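Side-chain contacts in inorganic pyrophosphatase (PDB 2PRD), which catalyses the magnesium-dependent hydrolysis of inorganic pyrophosphate to two phosphate ions and works as a homohexamer: residues 20-23 / 28-31; 67-72 / 163-168; 106-111 / 116-121; 130-135 / 153-158. All blocks are in the same frame, centred on the assembly; numbering follows the deposited sequence.

Contact 1: 20-23 / 28-31; sequences IEVP and NKYE. With SO4 (sulfate ion), chain B.
Glu21 and Val22, which together form a classic beta bulge opposite Tyr55, pack against residues 28-31 beside Lys29, a predicted substrate ligand. Segments 20-23 and 28-31 meet by side chains set against backbone, without a hydrogen bond between them. Glu21 O approaches the Tyr30 ring at its edge, near the ring plane, and lies 3.3 Å from Tyr30 CB; this buried carbonyl oxygen has no hydrogen-bonding partner in the model. The Glu21 chain runs extended beyond CG (chi2 169°) alongside the opposite backbone and brings OE2 to 3.6 Å from Glu31 CA, where it accepts the N-H of Tyr32. The two methyls of Val22 fall on two carbonyls of the other strand: CG1 lies 3.6 Å from Asn28 O, and CG2 is as far from Tyr30 O. Lys29, bent at chi2 (-73°), gives a weak hydrogen bond of 3.2 Å from NZ to sulfate O3, and a long salt bridge of 3.9 Å joins the same NZ to Glu31 OE2. Tyr139, Arg43 and Lys140 also bind this sulfate. Replacing Glu21 with an alanine would probably leave the Tyr32 N-H without its acceptor and open a gap along Glu31. With Glu21 OE1 5.0 Å from Lys29 NZ, the carboxylates probably help balance a cationic pocket whose sulfate is consistent with a phosphate position.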
loop_
_atom_site.group_PDB
_atom_site.type_symbol
_atom_site.label_atom_id
_atom_site.label_comp_id
_atom_site.label_asym_id
_atom_site.label_seq_id
_atom_site.Cartn_x
_atom_site.Cartn_y
_atom_site.Cartn_z
ATOM N N ILE A 20 -19.853 -6.988 0.946
ATOM C CA ILE A 20 -18.730 -6.787 0.042
ATOM C C ILE A 20 -17.965 -8.107 -0.013
ATOM O O ILE A 20 -17.762 -8.735 1.012
ATOM C CB ILE A 20 -17.739 -5.702 0.497
ATOM C CG1 ILE A 20 -18.391 -4.319 0.481
ATOM C CG2 ILE A 20 -16.530 -5.718 -0.433
ATOM C CD1 ILE A 20 -19.408 -4.164 -0.651
ATOM N N GLU A 21 -17.663 -8.505 -1.255
ATOM C CA GLU A 21 -16.902 -9.723 -1.492
ATOM C C GLU A 21 -15.508 -9.349 -1.998
ATOM O O GLU A 21 -14.530 -9.893 -1.469
ATOM C CB GLU A 21 -17.552 -10.671 -2.466
ATOM C CG GLU A 21 -18.736 -11.360 -1.714
ATOM C CD GLU A 21 -19.569 -12.096 -2.747
ATOM O OE1 GLU A 21 -19.715 -11.557 -3.862
ATOM O OE2 GLU A 21 -20.002 -13.203 -2.388
ATOM N N VAL A 22 -15.512 -8.444 -2.984
ATOM C CA VAL A 22 -14.187 -8.038 -3.541
ATOM C C VAL A 22 -13.928 -6.582 -3.428
ATOM O O VAL A 22 -14.702 -5.802 -3.990
ATOM C CB VAL A 22 -14.208 -8.405 -5.067
ATOM C CG1 VAL A 22 -12.810 -8.291 -5.715
ATOM C CG2 VAL A 22 -14.713 -9.798 -5.380
ATOM N N PRO A 23 -12.876 -6.165 -2.687
ATOM C CA PRO A 23 -12.523 -4.753 -2.636
ATOM C C PRO A 23 -12.117 -4.189 -4.012
ATOM O O PRO A 23 -11.580 -4.817 -4.956
ATOM C CB PRO A 23 -11.286 -4.755 -1.729
ATOM C CG PRO A 23 -11.398 -5.994 -0.920
ATOM C CD PRO A 23 -11.958 -7.020 -1.914
ATOM N N ASN A 28 -7.982 -10.458 -6.386
ATOM C CA ASN A 28 -8.339 -11.662 -5.619
ATOM C C ASN A 28 -9.861 -11.746 -5.594
ATOM O O ASN A 28 -10.571 -10.977 -4.941
ATOM C CB ASN A 28 -7.735 -11.706 -4.231
ATOM C CG ASN A 28 -6.330 -12.217 -4.130
ATOM O OD1 ASN A 28 -5.781 -12.951 -4.951
ATOM N ND2 ASN A 28 -5.697 -11.920 -2.991
ATOM N N LYS A 29 -10.400 -12.670 -6.414
ATOM C CA LYS A 29 -11.856 -12.791 -6.507
ATOM C C LYS A 29 -12.417 -13.662 -5.395
ATOM O O LYS A 29 -12.493 -14.854 -5.613
ATOM C CB LYS A 29 -12.206 -13.387 -7.874
ATOM C CG LYS A 29 -13.485 -12.936 -8.508
ATOM C CD LYS A 29 -14.730 -13.500 -7.845
ATOM C CE LYS A 29 -15.981 -13.166 -8.671
ATOM N NZ LYS A 29 -17.221 -13.369 -7.836
ATOM N N TYR A 30 -12.813 -13.068 -4.307
ATOM C CA TYR A 30 -13.385 -13.730 -3.158
ATOM C C TYR A 30 -14.908 -13.850 -3.308
ATOM O O TYR A 30 -15.519 -13.071 -4.021
ATOM C CB TYR A 30 -13.216 -12.891 -1.867
ATOM C CG TYR A 30 -11.792 -12.700 -1.444
ATOM C CD1 TYR A 30 -11.050 -13.827 -1.055
ATOM C CD2 TYR A 30 -11.199 -11.442 -1.383
ATOM C CE1 TYR A 30 -9.734 -13.670 -0.636
ATOM C CE2 TYR A 30 -9.863 -11.300 -1.045
ATOM C CZ TYR A 30 -9.161 -12.429 -0.662
ATOM O OH TYR A 30 -7.855 -12.300 -0.213
ATOM N N GLU A 31 -15.444 -14.796 -2.546
ATOM C CA GLU A 31 -16.896 -15.005 -2.560
ATOM C C GLU A 31 -17.349 -15.527 -1.200
ATOM O O GLU A 31 -16.592 -16.342 -0.677
ATOM C CB GLU A 31 -17.201 -16.227 -3.424
ATOM C CG GLU A 31 -17.367 -15.895 -4.878
ATOM C CD GLU A 31 -17.673 -17.200 -5.636
ATOM O OE1 GLU A 31 -17.741 -18.191 -4.873
ATOM O OE2 GLU A 31 -17.772 -17.121 -6.874
HETATM S S SO4 B . -17.898 -13.993 -11.746
HETATM O O1 SO4 B . -18.675 -14.705 -12.814
HETATM O O2 SO4 B . -16.835 -13.156 -12.409
HETATM O O3 SO4 B . -18.650 -13.224 -10.716
HETATM O O4 SO4 B . -17.198 -15.113 -10.982
#

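Contact 2: 67-72 / 163-168; sequences DPLDGL and EEVRAC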
loop_
_atom_site.group_PDB
_atom_site.type_symbol
_atom_site.label_atom_id
_atom_site.label_comp_id
_atom_site.label_asym_id
_atom_site.label_seq_id
_atom_site.Cartn_x
_atom_site.Cartn_y
_atom_site.Cartn_z
ATOM N N ASP A 67 -29.276 -16.740 -7.707
ATOM C CA ASP A 67 -28.319 -16.174 -6.673
ATOM C C ASP A 67 -28.837 -14.832 -6.224
ATOM O O ASP A 67 -29.737 -14.265 -6.881
ATOM C CB ASP A 67 -26.949 -16.075 -7.307
ATOM C CG ASP A 67 -26.163 -17.378 -7.268
ATOM O OD1 ASP A 67 -26.055 -17.985 -6.173
ATOM O OD2 ASP A 67 -25.636 -17.771 -8.340
ATOM N N PRO A 68 -28.335 -14.288 -5.144
ATOM C CA PRO A 68 -28.782 -12.946 -4.715
ATOM C C PRO A 68 -28.426 -11.944 -5.796
ATOM O O PRO A 68 -27.627 -12.317 -6.676
ATOM C CB PRO A 68 -28.051 -12.713 -3.432
ATOM C CG PRO A 68 -27.481 -14.027 -3.015
ATOM C CD PRO A 68 -27.238 -14.789 -4.316
ATOM N N LEU A 69 -29.011 -10.744 -5.753
ATOM C CA LEU A 69 -28.629 -9.729 -6.793
ATOM C C LEU A 69 -27.232 -9.168 -6.517
ATOM O O LEU A 69 -26.922 -8.720 -5.392
ATOM C CB LEU A 69 -29.700 -8.671 -6.731
ATOM C CG LEU A 69 -29.766 -7.477 -7.648
ATOM C CD1 LEU A 69 -29.974 -7.828 -9.125
ATOM C CD2 LEU A 69 -30.905 -6.560 -7.172
ATOM N N ASP A 70 -26.325 -9.188 -7.487
ATOM C CA ASP A 70 -24.952 -8.691 -7.410
ATOM C C ASP A 70 -24.821 -7.196 -7.710
ATOM O O ASP A 70 -25.671 -6.711 -8.457
ATOM C CB ASP A 70 -24.166 -9.281 -8.628
ATOM C CG ASP A 70 -23.660 -10.640 -8.226
ATOM O OD1 ASP A 70 -23.608 -10.812 -6.992
ATOM O OD2 ASP A 70 -23.370 -11.450 -9.108
ATOM N N GLY A 71 -23.772 -6.547 -7.251
ATOM C CA GLY A 71 -23.640 -5.121 -7.580
ATOM C C GLY A 71 -22.232 -4.609 -7.397
ATOM O O GLY A 71 -21.474 -5.243 -6.677
ATOM N N LEU A 72 -21.969 -3.490 -8.044
ATOM C CA LEU A 72 -20.671 -2.801 -7.997
ATOM C C LEU A 72 -20.797 -1.452 -7.331
ATOM O O LEU A 72 -21.652 -0.665 -7.736
ATOM C CB LEU A 72 -20.210 -2.669 -9.449
ATOM C CG LEU A 72 -18.691 -2.550 -9.567
ATOM C CD1 LEU A 72 -18.055 -3.933 -9.443
ATOM C CD2 LEU A 72 -18.288 -1.909 -10.872
ATOM N N GLU A 163 -36.728 -1.128 -9.574
ATOM C CA GLU A 163 -37.711 -2.126 -9.998
ATOM C C GLU A 163 -37.093 -3.504 -9.906
ATOM O O GLU A 163 -37.799 -4.441 -9.527
ATOM C CB GLU A 163 -38.207 -1.844 -11.409
ATOM C CG GLU A 163 -39.283 -0.776 -11.519
ATOM C CD GLU A 163 -40.370 -0.977 -10.466
ATOM O OE1 GLU A 163 -40.829 -2.130 -10.256
ATOM O OE2 GLU A 163 -40.765 0.033 -9.831
ATOM N N GLU A 164 -35.833 -3.644 -10.234
ATOM C CA GLU A 164 -35.172 -4.974 -10.186
ATOM C C GLU A 164 -34.881 -5.310 -8.742
ATOM O O GLU A 164 -35.004 -6.456 -8.281
ATOM C CB GLU A 164 -33.918 -4.922 -11.037
ATOM C CG GLU A 164 -32.970 -6.095 -10.850
ATOM C CD GLU A 164 -33.363 -7.260 -11.735
ATOM O OE1 GLU A 164 -34.301 -7.071 -12.540
ATOM O OE2 GLU A 164 -32.730 -8.329 -11.643
ATOM N N VAL A 165 -34.465 -4.261 -8.018
ATOM C CA VAL A 165 -34.224 -4.540 -6.562
ATOM C C VAL A 165 -35.476 -5.072 -5.919
ATOM O O VAL A 165 -35.492 -6.111 -5.222
ATOM C CB VAL A 165 -33.657 -3.271 -5.973
ATOM C CG1 VAL A 165 -33.337 -3.505 -4.505
ATOM C CG2 VAL A 165 -32.393 -2.870 -6.757
ATOM N N ARG A 166 -36.593 -4.352 -6.084
ATOM C CA ARG A 166 -37.906 -4.708 -5.562
ATOM C C ARG A 166 -38.315 -6.125 -5.968
ATOM O O ARG A 166 -38.908 -6.870 -5.179
ATOM C CB ARG A 166 -38.975 -3.790 -6.161
ATOM C CG ARG A 166 -39.274 -2.540 -5.469
ATOM C CD ARG A 166 -40.492 -1.745 -5.929
ATOM N NE ARG A 166 -40.636 -0.637 -4.967
ATOM C CZ ARG A 166 -40.214 0.600 -4.996
ATOM N NH1 ARG A 166 -39.534 1.091 -6.030
ATOM N NH2 ARG A 166 -40.453 1.418 -3.946
ATOM N N ALA A 167 -38.082 -6.457 -7.236
ATOM C CA ALA A 167 -38.442 -7.783 -7.739
ATOM C C ALA A 167 -37.587 -8.876 -7.144
ATOM O O ALA A 167 -38.149 -9.956 -6.875
ATOM C CB ALA A 167 -38.438 -7.874 -9.260
ATOM N N CYS A 168 -36.321 -8.670 -6.875
ATOM C CA CYS A 168 -35.460 -9.729 -6.306
ATOM C C CYS A 168 -35.728 -9.824 -4.824
ATOM O O CYS A 168 -35.460 -10.871 -4.211
ATOM C CB CYS A 168 -33.996 -9.377 -6.574
ATOM S SG CYS A 168 -33.713 -9.384 -8.383
#
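Leu69 reaches across to helix 158-173 and meets Glu164, Val165 and Cys168 with the two methyls at its tip. Its CB already points at the helix, and chi1 of -177° continues the line by setting CG opposite the backbone N, which carries the branch point outward. There the chain forks. CD1 lies against the aliphatic part of Glu164, 3.9 Å from CG, and is 3.8 Å from OE2, the Glu164 chain being bent at chi2 (86°) beside it. The same methyl is 4.1 Å from Cys168 SG. CD2 goes to Val165, 3.9 Å from CA and 4.0 Å from CG2, the two side chains meeting at about a right angle; it also lies 4.2 Å from Cys168 SG. One leucine thus fits between residues one helical turn apart. An alanine at Leu69 would withdraw both methyls and is likely to leave a gap facing Val165 and Cys168. The next residue, Asp70, is a predicted magnesium ligand, whose OD2 makes a salt bridge to Lys104 and a hydrogen bond with Tyr55. Val105 of strand 101-109 touches both Leu69 and Val165, so the C-terminal helix lies over Val105 and over Leu69, which leads into strand 70-74, parallel to strand 101-109.

Contact 3: 106-111 / 116-121; sequences IGVVAE and DHIQDI
Val108 and Ile118 meet through branched carbons: Val108 CG1 is 3.9 Å from Ile118 CB and equally close to Ile118 CG2, while Val108 CG2 comes 4.0 Å from Ile118 O. Chi1 of -79° at Val108 turns CG1 away from its own carbonyl carbon and lays it against the isoleucine. A second apolar touch, Ile106 CG2 to Ile121 CD1 at 4.2 Å, lies two residues back along strand 101-109, whose inward-facing side chains thus alternate with Gly107. At the other end the link is wet: one water donates to Ala110 O at 3.0 Å and to Asp116 OD1 at 3.1 Å, spanning the mouth of the loop.

In the next shell the loop folds on itself. Gln119 NE2 gives Asp116 O a fairly straight bond of 2.8 Å (162°), with the acceptor close to the plane of the amide. Ile118 CG1 lies over one face of the His117 ring, toward its rim. Asp120 OD1 takes the N-H of Ile121 at 2.9 Å on its anti side, and the N-H of Arg158 as well, tying the loop to the start of the C-terminal helix. Asp123 OD2 accepts the N-H groups of Gln119 and Asp120, and Arg88 holds Ile118 O. Trp155 touches both Ile106 and Ile121.

The aliphatic contacts are therefore flanked by polar anchoring: carboxylate and carbonyl acceptors hold the loop, while Ile118 and Ile121 give their side chains to the apolar contact with the strand.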
loop_
_atom_site.group_PDB
_atom_site.type_symbol
_atom_site.label_atom_id
_atom_site.label_comp_id
_atom_site.label_asym_id
_atom_site.label_seq_id
_atom_site.Cartn_x
_atom_site.Cartn_y
_atom_site.Cartn_z
ATOM N N ILE A 106 -25.601 -0.793 -9.666
ATOM C CA ILE A 106 -24.481 0.150 -9.598
ATOM C C ILE A 106 -24.846 0.999 -8.373
ATOM O O ILE A 106 -25.978 1.491 -8.319
ATOM C CB ILE A 106 -24.281 0.970 -10.861
ATOM C CG1 ILE A 106 -23.977 0.061 -12.075
ATOM C CG2 ILE A 106 -23.159 2.001 -10.804
ATOM C CD1 ILE A 106 -22.728 -0.751 -11.782
ATOM N N GLY A 107 -23.934 1.106 -7.387
ATOM C CA GLY A 107 -24.340 1.944 -6.243
ATOM C C GLY A 107 -23.165 2.759 -5.729
ATOM O O GLY A 107 -22.077 2.635 -6.279
ATOM N N VAL A 108 -23.461 3.595 -4.741
ATOM C CA VAL A 108 -22.407 4.430 -4.174
ATOM C C VAL A 108 -22.511 4.240 -2.662
ATOM O O VAL A 108 -23.630 4.017 -2.266
ATOM C CB VAL A 108 -22.597 5.926 -4.459
ATOM C CG1 VAL A 108 -22.163 6.264 -5.879
ATOM C CG2 VAL A 108 -24.045 6.342 -4.321
ATOM N N VAL A 109 -21.403 4.373 -1.969
ATOM C CA VAL A 109 -21.448 4.295 -0.503
ATOM C C VAL A 109 -22.358 5.436 -0.064
ATOM O O VAL A 109 -22.053 6.594 -0.352
ATOM C CB VAL A 109 -20.013 4.487 -0.008
ATOM C CG1 VAL A 109 -19.882 4.721 1.481
ATOM C CG2 VAL A 109 -19.255 3.192 -0.386
ATOM N N ALA A 110 -23.439 5.090 0.626
ATOM C CA ALA A 110 -24.452 6.029 1.057
ATOM C C ALA A 110 -23.962 7.029 2.088
ATOM O O ALA A 110 -24.392 8.189 2.114
ATOM C CB ALA A 110 -25.642 5.269 1.636
ATOM N N GLU A 111 -23.080 6.580 2.958
ATOM C CA GLU A 111 -22.569 7.463 4.029
ATOM C C GLU A 111 -21.217 8.047 3.722
ATOM O O GLU A 111 -20.374 7.968 4.599
ATOM C CB GLU A 111 -22.530 6.693 5.354
ATOM C CG GLU A 111 -23.902 6.222 5.820
ATOM C CD GLU A 111 -24.770 7.370 6.297
ATOM O OE1 GLU A 111 -24.244 8.396 6.767
ATOM O OE2 GLU A 111 -26.016 7.288 6.208
ATOM N N ASP A 116 -22.282 12.251 -2.447
ATOM C CA ASP A 116 -23.678 12.678 -2.330
ATOM C C ASP A 116 -24.261 13.176 -3.630
ATOM O O ASP A 116 -25.488 13.218 -3.794
ATOM C CB ASP A 116 -23.822 13.804 -1.311
ATOM C CG ASP A 116 -23.889 13.296 0.092
ATOM O OD1 ASP A 116 -23.964 12.067 0.261
ATOM O OD2 ASP A 116 -23.815 14.122 1.025
ATOM N N HIS A 117 -23.391 13.548 -4.535
ATOM C CA HIS A 117 -23.775 14.080 -5.840
ATOM C C HIS A 117 -24.147 13.061 -6.907
ATOM O O HIS A 117 -24.710 13.424 -7.964
ATOM C CB HIS A 117 -22.604 14.965 -6.325
ATOM C CG HIS A 117 -21.320 14.170 -6.405
ATOM N ND1 HIS A 117 -20.860 13.791 -7.666
ATOM C CD2 HIS A 117 -20.481 13.658 -5.474
ATOM C CE1 HIS A 117 -19.756 13.078 -7.514
ATOM N NE2 HIS A 117 -19.510 12.975 -6.199
ATOM N N ILE A 118 -23.867 11.783 -6.692
ATOM C CA ILE A 118 -24.194 10.682 -7.597
ATOM C C ILE A 118 -25.546 10.132 -7.170
ATOM O O ILE A 118 -25.652 9.493 -6.145
ATOM C CB ILE A 118 -23.087 9.614 -7.552
ATOM C CG1 ILE A 118 -21.788 10.368 -7.817
ATOM C CG2 ILE A 118 -23.420 8.629 -8.659
ATOM C CD1 ILE A 118 -20.484 9.629 -7.807
ATOM N N GLN A 119 -26.557 10.510 -7.965
ATOM C CA GLN A 119 -27.929 10.157 -7.643
ATOM C C GLN A 119 -28.606 9.345 -8.709
ATOM O O GLN A 119 -29.583 8.617 -8.407
ATOM C CB GLN A 119 -28.615 11.452 -7.173
ATOM C CG GLN A 119 -28.082 12.100 -5.893
ATOM C CD GLN A 119 -28.620 11.684 -4.545
ATOM O OE1 GLN A 119 -29.781 11.245 -4.347
ATOM N NE2 GLN A 119 -27.820 11.805 -3.434
ATOM N N ASP A 120 -28.053 9.354 -9.915
ATOM C CA ASP A 120 -28.650 8.559 -11.008
ATOM C C ASP A 120 -27.472 8.138 -11.865
ATOM O O ASP A 120 -26.392 8.673 -11.584
ATOM C CB ASP A 120 -29.714 9.331 -11.736
ATOM C CG ASP A 120 -30.824 8.519 -12.344
ATOM O OD1 ASP A 120 -30.670 7.330 -12.699
ATOM O OD2 ASP A 120 -31.927 9.108 -12.544
ATOM N N ILE A 121 -27.740 7.258 -12.812
ATOM C CA ILE A 121 -26.676 6.704 -13.661
ATOM C C ILE A 121 -25.988 7.775 -14.469
ATOM O O ILE A 121 -24.777 7.743 -14.729
ATOM C CB ILE A 121 -27.204 5.513 -14.451
ATOM C CG1 ILE A 121 -26.096 4.605 -14.988
ATOM C CG2 ILE A 121 -28.077 5.937 -15.640
ATOM C CD1 ILE A 121 -25.301 3.947 -13.869
HETATM O O HOH W 1 -23.657 10.970 3.112
#

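Contact 4: 130-135 / 153-158; sequences QEIQHF and TGWRDR
Trp155 O accepts a hydrogen bond of 3.0 Å from Arg156 NH1, which stands above the carbonyl plane, 57° out of it, while the oxygen lies near the plane of the guanidinium. Trp155 belongs to strand 150-156 of the curled sheet, the OB-type barrel of this pyrophosphatase family, and its indole projects from there to helix 126-138. Thr153 and Gly154 just before it form a classic beta bulge opposite Leu94; the backbone angles of Gly154 would jam any CB against the preceding carbonyl. The ring meets the helix with its edge. CH2, at the far end of the benzo ring, lies 4.1 Å from both Ile132 CB and Ile132 CG2, the two side chains meeting at about a right angle. Leu93 of strand 84-97 also touches the indole. Other residues of the helix face neighbouring subunits: Gln130 bonds Lys145 of one, and Glu131 forms a salt bridge with Arg114 of another. Gln133 stretches out along an extended chain (chi2 160°), its NE2 weakly bonded to Glu137. Its amide is turned 42° from the indole plane, and OE1 stops 3.8 Å from Trp155 NE1, at the ring edge.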
loop_
_atom_site.group_PDB
_atom_site.type_symbol
_atom_site.label_atom_id
_atom_site.label_comp_id
_atom_site.label_asym_id
_atom_site.label_seq_id
_atom_site.Cartn_x
_atom_site.Cartn_y
_atom_site.Cartn_z
ATOM N N GLN A 130 -17.032 3.622 -18.849
ATOM C CA GLN A 130 -16.317 2.898 -19.924
ATOM C C GLN A 130 -15.318 1.887 -19.332
ATOM O O GLN A 130 -15.000 0.856 -19.946
ATOM C CB GLN A 130 -15.541 3.780 -20.811
ATOM C CG GLN A 130 -15.759 4.736 -21.880
ATOM C CD GLN A 130 -14.378 5.195 -22.420
ATOM O OE1 GLN A 130 -14.316 5.285 -23.659
ATOM N NE2 GLN A 130 -13.391 5.392 -21.519
ATOM N N GLU A 131 -14.751 2.303 -18.193
ATOM C CA GLU A 131 -13.793 1.479 -17.457
ATOM C C GLU A 131 -14.509 0.232 -16.970
ATOM O O GLU A 131 -14.001 -0.894 -17.112
ATOM C CB GLU A 131 -13.139 2.273 -16.309
ATOM C CG GLU A 131 -12.014 1.465 -15.623
ATOM C CD GLU A 131 -11.537 2.187 -14.357
ATOM O OE1 GLU A 131 -12.343 2.971 -13.846
ATOM O OE2 GLU A 131 -10.373 2.042 -13.948
ATOM N N ILE A 132 -15.693 0.446 -16.386
ATOM C CA ILE A 132 -16.506 -0.705 -15.890
ATOM C C ILE A 132 -16.853 -1.657 -17.007
ATOM O O ILE A 132 -16.557 -2.874 -16.969
ATOM C CB ILE A 132 -17.723 -0.249 -15.080
ATOM C CG1 ILE A 132 -17.295 0.523 -13.832
ATOM C CG2 ILE A 132 -18.544 -1.474 -14.682
ATOM C CD1 ILE A 132 -18.320 1.321 -13.083
ATOM N N GLN A 133 -17.450 -1.132 -18.085
ATOM C CA GLN A 133 -17.790 -1.998 -19.195
ATOM C C GLN A 133 -16.605 -2.751 -19.740
ATOM O O GLN A 133 -16.696 -3.972 -20.042
ATOM C CB GLN A 133 -18.406 -1.086 -20.295
ATOM C CG GLN A 133 -18.518 -1.899 -21.580
ATOM C CD GLN A 133 -19.537 -1.246 -22.502
ATOM O OE1 GLN A 133 -20.177 -0.301 -22.035
ATOM N NE2 GLN A 133 -19.657 -1.739 -23.723
ATOM N N HIS A 134 -15.495 -2.012 -19.925
ATOM C CA HIS A 134 -14.305 -2.691 -20.531
ATOM C C HIS A 134 -13.811 -3.772 -19.599
ATOM O O HIS A 134 -13.268 -4.807 -20.013
ATOM C CB HIS A 134 -13.306 -1.646 -20.981
ATOM C CG HIS A 134 -11.941 -2.136 -21.365
ATOM N ND1 HIS A 134 -10.928 -2.230 -20.422
ATOM C CD2 HIS A 134 -11.375 -2.558 -22.487
ATOM C CE1 HIS A 134 -9.829 -2.679 -20.976
ATOM N NE2 HIS A 134 -10.090 -2.909 -22.260
ATOM N N PHE A 135 -14.034 -3.629 -18.290
ATOM C CA PHE A 135 -13.581 -4.646 -17.323
ATOM C C PHE A 135 -14.313 -5.945 -17.534
ATOM O O PHE A 135 -13.727 -7.035 -17.726
ATOM C CB PHE A 135 -13.685 -4.148 -15.873
ATOM C CG PHE A 135 -13.499 -5.250 -14.857
ATOM C CD1 PHE A 135 -12.258 -5.652 -14.456
ATOM C CD2 PHE A 135 -14.601 -5.880 -14.312
ATOM C CE1 PHE A 135 -12.116 -6.667 -13.514
ATOM C CE2 PHE A 135 -14.498 -6.895 -13.396
ATOM C CZ PHE A 135 -13.238 -7.290 -12.970
ATOM N N THR A 153 -24.566 -5.470 -22.450
ATOM C CA THR A 153 -25.767 -5.045 -23.158
ATOM C C THR A 153 -26.094 -3.588 -23.057
ATOM O O THR A 153 -26.440 -2.999 -24.086
ATOM C CB THR A 153 -26.906 -5.943 -22.603
ATOM O OG1 THR A 153 -26.841 -7.163 -23.349
ATOM C CG2 THR A 153 -28.209 -5.209 -22.686
ATOM N N GLY A 154 -25.980 -2.948 -21.906
ATOM C CA GLY A 154 -26.307 -1.523 -21.816
ATOM C C GLY A 154 -26.490 -1.132 -20.357
ATOM O O GLY A 154 -26.302 -1.972 -19.500
ATOM N N TRP A 155 -26.846 0.114 -20.138
ATOM C CA TRP A 155 -27.036 0.677 -18.812
ATOM C C TRP A 155 -28.475 1.165 -18.635
ATOM O O TRP A 155 -29.086 1.577 -19.626
ATOM C CB TRP A 155 -26.090 1.841 -18.651
ATOM C CG TRP A 155 -24.616 1.561 -18.747
ATOM C CD1 TRP A 155 -23.850 1.460 -19.871
ATOM C CD2 TRP A 155 -23.705 1.417 -17.649
ATOM N NE1 TRP A 155 -22.538 1.241 -19.540
ATOM C CE2 TRP A 155 -22.412 1.233 -18.174
ATOM C CE3 TRP A 155 -23.853 1.458 -16.260
ATOM C CZ2 TRP A 155 -21.280 1.035 -17.406
ATOM C CZ3 TRP A 155 -22.707 1.295 -15.481
ATOM C CH2 TRP A 155 -21.456 1.064 -16.052
ATOM N N ARG A 156 -28.891 1.109 -17.377
ATOM C CA ARG A 156 -30.242 1.536 -17.007
ATOM C C ARG A 156 -30.156 2.482 -15.832
ATOM O O ARG A 156 -29.230 2.389 -15.031
ATOM C CB ARG A 156 -31.170 0.385 -16.698
ATOM C CG ARG A 156 -31.462 -0.603 -17.810
ATOM C CD ARG A 156 -32.313 0.044 -18.891
ATOM N NE ARG A 156 -32.492 -0.882 -19.999
ATOM C CZ ARG A 156 -31.768 -0.969 -21.096
ATOM N NH1 ARG A 156 -30.731 -0.171 -21.356
ATOM N NH2 ARG A 156 -32.104 -1.896 -21.992
ATOM N N ASP A 157 -31.161 3.329 -15.699
ATOM C CA ASP A 157 -31.184 4.380 -14.680
ATOM C C ASP A 157 -31.698 3.955 -13.349
ATOM O O ASP A 157 -31.976 2.772 -13.160
ATOM C CB ASP A 157 -31.973 5.553 -15.286
ATOM C CG ASP A 157 -33.470 5.291 -15.335
ATOM O OD1 ASP A 157 -33.871 4.131 -15.125
ATOM O OD2 ASP A 157 -34.206 6.284 -15.571
ATOM N N ARG A 158 -31.724 4.865 -12.382
ATOM C CA ARG A 158 -32.163 4.532 -11.050
ATOM C C ARG A 158 -33.579 3.997 -11.037
ATOM O O ARG A 158 -33.885 3.207 -10.105
ATOM C CB ARG A 158 -32.000 5.750 -10.115
ATOM C CG ARG A 158 -32.424 5.377 -8.688
ATOM C CD ARG A 158 -32.633 6.742 -7.970
ATOM N NE ARG A 158 -33.575 7.470 -8.808
ATOM C CZ ARG A 158 -33.699 8.767 -8.982
ATOM N NH1 ARG A 158 -32.903 9.626 -8.358
ATOM N NH2 ARG A 158 -34.633 9.246 -9.811
#

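Overall arrangement
All four contacts reach the same mixed sheet. Contacts 1 and 2 are buried, on opposite sides of the chain's centre, whereas contacts 3 and 4 are only partly buried. Contact 1 is the one that meets the sulfate, and carboxylates and a lysine give it its polar character; contact 2 is almost wholly aliphatic, though its strand carries a predicted metal ligand. Contacts 2 and 3 lie on neighbouring parallel strands, which Leu72 O and Gly107 N probably join by a hydrogen bond. Contact 4 touches contact 2 where Leu72 CD2 packs on Ile132 CG2. Contacts 3 and 4 meet around Asp120 and Asp157, with water and loop hydrogen bonds in the first, an indole edge in the second.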